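Local atomic coordinates of fosfomycin resistance protein FosX (Mesorhizobium loti, PDB entry 1R9C), a protein that catalyses the manganese-dependent hydration of the antibiotic fosfomycin, and so confers resistance to it. Residues G4-T9 and D51-I56. Numbering follows the deposited sequence.
Sequences GLSHMT and DIWVAI. With MN (manganese (II) ion), chain D.
Two contacts grip the carbonyl oxygen Met8 O: the amide of Ala55 donates a nearly linear hydrogen bond to it (N to O 2.8 Å, 171° at the hydrogen), running almost along the C=O axis, and Val54 CA adds a longer C-H...O contact. One step back, Met8 N donates to Trp53 O at 3.0 Å, so Met8 binds the residues before and after its partner Val54, the mark of a parallel pair. Toward Ser6 the strands part, and a water fills in, giving a hydrogen to Ser6 O and accepting one from Trp53 N. On the face carrying His7, Trp53 and Thr9, the Trp53 side chain, CG anti to its backbone N, runs alongside His7. His7 CB lies over one face of the Trp53 indole, 3.8 Å from the centroid of its five-membered ring and offset toward the rim, a CH-pi contact, whereas the imidazole meets the six-membered ring obliquely, planes at 47°. With CG in the crowded position between N and carbonyl carbon (chi1 58°), His7 sends NE2 to manganese at 2.1 Å; ND1 donates to Ser6 OG, 2.9 Å away and close to the ring plane, which helps fix the imidazole's rotation. Thr9 OG1 hydrogen-bonds a water ligand of the metal and rests on Ala55 CB. On the other face, Met8, bent at chi3, puts CG against Val54 CG2 and CE against Ile52 CG2. His69 and Glu118 of the second subunit complete the protein ligands, and a strand of that subunit pairs antiparallel with 4-9. Such a metal site, built by strands of two chains, is characteristic of dimeric vicinal oxygen chelate (glyoxalase-fold) fosfomycin resistance enzymes.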
ATOM      1  N   GLY A   4      -9.590   8.172  -4.410  1.00 22.90           N
ATOM      2  CA  GLY A   4      -9.178   7.574  -3.153  1.00 22.70           C
ATOM      3  C   GLY A   4      -8.354   6.328  -3.434  1.00 21.79           C
ATOM      4  O   GLY A   4      -7.971   6.067  -4.584  1.00 21.77           O
ATOM      5  N   LEU A   5      -8.078   5.546  -2.401  1.00 21.49           N
ATOM      6  CA  LEU A   5      -7.334   4.304  -2.578  1.00 22.12           C
ATOM      7  C   LEU A   5      -8.274   3.235  -3.142  1.00 22.71           C
ATOM      8  O   LEU A   5      -9.415   3.092  -2.662  1.00 21.86           O
ATOM      9  CB  LEU A   5      -6.781   3.845  -1.224  1.00 22.77           C
ATOM     10  CG  LEU A   5      -6.063   2.516  -1.086  1.00 25.24           C
ATOM     11  CD1 LEU A   5      -4.659   2.639  -1.601  1.00 26.13           C
ATOM     12  CD2 LEU A   5      -6.100   2.125   0.402  1.00 24.52           C
ATOM     13  N   SER A   6      -7.802   2.480  -4.131  1.00 21.38           N
ATOM     14  CA  SER A   6      -8.548   1.340  -4.656  1.00 21.63           C
ATOM     15  C   SER A   6      -8.215   0.098  -3.828  1.00 21.75           C
ATOM     16  O   SER A   6      -9.095  -0.490  -3.168  1.00 21.21           O
ATOM     17  CB  SER A   6      -8.214   1.117  -6.140  1.00 22.07           C
ATOM     18  OG  SER A   6      -8.794  -0.091  -6.635  1.00 23.65           O
ATOM     19  N   HIS A   7      -6.948  -0.316  -3.869  1.00 20.76           N
ATOM     20  CA  HIS A   7      -6.523  -1.511  -3.148  1.00 20.79           C
ATOM     21  C   HIS A   7      -5.011  -1.493  -2.888  1.00 20.40           C
ATOM     22  O   HIS A   7      -4.294  -0.675  -3.480  1.00 20.31           O
ATOM     23  CB  HIS A   7      -6.942  -2.805  -3.906  1.00 20.46           C
ATOM     24  CG  HIS A   7      -6.407  -2.938  -5.315  1.00 20.40           C
ATOM     25  ND1 HIS A   7      -7.068  -2.424  -6.409  1.00 20.14           N
ATOM     26  CD2 HIS A   7      -5.342  -3.624  -5.817  1.00 19.13           C
ATOM     27  CE1 HIS A   7      -6.409  -2.746  -7.516  1.00 20.20           C
ATOM     28  NE2 HIS A   7      -5.363  -3.491  -7.191  1.00 18.61           N
ATOM     29  N   MET A   8      -4.559  -2.334  -1.958  1.00 20.43           N
ATOM     30  CA  MET A   8      -3.153  -2.660  -1.858  1.00 20.37           C
ATOM     31  C   MET A   8      -2.985  -4.166  -2.061  1.00 21.04           C
ATOM     32  O   MET A   8      -3.787  -4.969  -1.579  1.00 21.27           O
ATOM     33  CB  MET A   8      -2.584  -2.199  -0.508  1.00 20.94           C
ATOM     34  CG  MET A   8      -3.296  -2.854   0.684  1.00 21.39           C
ATOM     35  SD  MET A   8      -2.754  -2.241   2.317  1.00 26.82           S
ATOM     36  CE  MET A   8      -3.420  -0.566   2.271  1.00 26.33           C
ATOM     37  N   THR A   9      -1.948  -4.550  -2.811  1.00 21.55           N
ATOM     38  CA  THR A   9      -1.744  -5.945  -3.162  1.00 21.59           C
ATOM     39  C   THR A   9      -0.390  -6.407  -2.679  1.00 22.35           C
ATOM     40  O   THR A   9       0.626  -5.787  -2.998  1.00 21.71           O
ATOM     41  CB  THR A   9      -1.864  -6.132  -4.690  1.00 21.83           C
ATOM     42  OG1 THR A   9      -3.241  -6.024  -5.050  1.00 24.97           O
ATOM     43  CG2 THR A   9      -1.512  -7.566  -5.088  1.00 21.12           C
ATOM     44  N   ASP A  51     -13.186  -0.368   5.159  1.00 22.97           N
ATOM     45  CA  ASP A  51     -13.467  -0.224   3.734  1.00 24.56           C
ATOM     46  C   ASP A  51     -12.176  -0.349   2.887  1.00 24.00           C
ATOM     47  O   ASP A  51     -12.190  -0.055   1.693  1.00 23.88           O
ATOM     48  CB  ASP A  51     -14.102   1.144   3.498  1.00 26.13           C
ATOM     49  CG  ASP A  51     -13.204   2.264   3.956  1.00 27.41           C
ATOM     50  OD1 ASP A  51     -12.027   1.991   4.262  1.00 35.53           O
ATOM     51  OD2 ASP A  51     -13.557   3.458   4.019  1.00 36.49           O
ATOM     52  N   ILE A  52     -11.083  -0.795   3.484  1.00 22.71           N
ATOM     53  CA  ILE A  52      -9.834  -0.929   2.722  1.00 22.87           C
ATOM     54  C   ILE A  52      -9.731  -2.320   2.089  1.00 22.75           C
ATOM     55  O   ILE A  52      -9.810  -3.331   2.775  1.00 22.10           O
ATOM     56  CB  ILE A  52      -8.631  -0.641   3.632  1.00 23.10           C
ATOM     57  CG1 ILE A  52      -8.713   0.772   4.177  1.00 25.36           C
ATOM     58  CG2 ILE A  52      -7.268  -0.872   2.888  1.00 24.38           C
ATOM     59  CD1 ILE A  52      -7.854   0.958   5.428  1.00 29.31           C
ATOM     60  N   TRP A  53      -9.559  -2.348   0.767  1.00 22.04           N
ATOM     61  CA  TRP A  53      -9.387  -3.584   0.012  1.00 21.45           C
ATOM     62  C   TRP A  53      -7.915  -3.974   0.009  1.00 22.12           C
ATOM     63  O   TRP A  53      -7.070  -3.210  -0.489  1.00 22.39           O
ATOM     64  CB  TRP A  53      -9.867  -3.307  -1.400  1.00 20.68           C
ATOM     65  CG  TRP A  53      -9.830  -4.406  -2.420  1.00 20.89           C
ATOM     66  CD1 TRP A  53      -9.548  -5.734  -2.248  1.00 20.39           C
ATOM     67  CD2 TRP A  53     -10.127  -4.240  -3.806  1.00 19.32           C
ATOM     68  NE1 TRP A  53      -9.633  -6.393  -3.452  1.00 21.31           N
ATOM     69  CE2 TRP A  53     -10.003  -5.505  -4.423  1.00 21.16           C
ATOM     70  CE3 TRP A  53     -10.492  -3.139  -4.593  1.00 19.96           C
ATOM     71  CZ2 TRP A  53     -10.237  -5.702  -5.793  1.00 22.81           C
ATOM     72  CZ3 TRP A  53     -10.741  -3.338  -5.954  1.00 22.33           C
ATOM     73  CH2 TRP A  53     -10.603  -4.604  -6.534  1.00 22.27           C
ATOM     74  N   VAL A  54      -7.624  -5.143   0.581  1.00 20.37           N
ATOM     75  CA  VAL A  54      -6.319  -5.749   0.501  1.00 21.49           C
ATOM     76  C   VAL A  54      -6.437  -7.007  -0.334  1.00 20.81           C
ATOM     77  O   VAL A  54      -7.314  -7.845  -0.079  1.00 21.35           O
ATOM     78  CB  VAL A  54      -5.807  -6.188   1.909  1.00 20.82           C
ATOM     79  CG1 VAL A  54      -4.449  -6.918   1.789  1.00 22.65           C
ATOM     80  CG2 VAL A  54      -5.753  -4.999   2.809  1.00 21.78           C
ATOM     81  N   ALA A  55      -5.553  -7.153  -1.308  1.00 20.83           N
ATOM     82  CA  ALA A  55      -5.495  -8.379  -2.107  1.00 21.03           C
ATOM     83  C   ALA A  55      -4.178  -9.084  -1.814  1.00 22.10           C
ATOM     84  O   ALA A  55      -3.137  -8.444  -1.747  1.00 21.98           O
ATOM     85  CB  ALA A  55      -5.593  -8.056  -3.605  1.00 22.05           C
ATOM     86  N   ILE A  56      -4.229 -10.409  -1.645  1.00 21.53           N
ATOM     87  CA  ILE A  56      -3.020 -11.198  -1.570  1.00 21.23           C
ATOM     88  C   ILE A  56      -3.007 -12.255  -2.654  1.00 22.00           C
ATOM     89  O   ILE A  56      -4.062 -12.827  -3.000  1.00 21.50           O
ATOM     90  CB  ILE A  56      -2.794 -11.802  -0.151  1.00 21.31           C
ATOM     91  CG1 ILE A  56      -3.945 -12.745   0.284  1.00 20.96           C
ATOM     92  CG2 ILE A  56      -2.603 -10.662   0.888  1.00 21.54           C
ATOM     93  CD1 ILE A  56      -3.700 -13.412   1.620  1.00 21.39           C
TER
HETATM   94 MN    MN D1001      -4.151  -4.362  -8.617  1.00 28.95          MN
HETATM   95  O   HOH W   1     -10.428   2.387   0.328  1.00 46.03           O
HETATM   96  O   HOH W   2      -9.433   0.162  -0.711  1.00 35.64           O
HETATM   97  O   HOH W   3      -4.372  -6.422  -7.576  1.00 35.37           O
HETATM   98  O   HOH W   4      -5.957  -4.551 -10.149  1.00 33.45           O
HETATM   99  O   HOH W   5      -3.302  -5.835 -10.433  1.00 50.76           O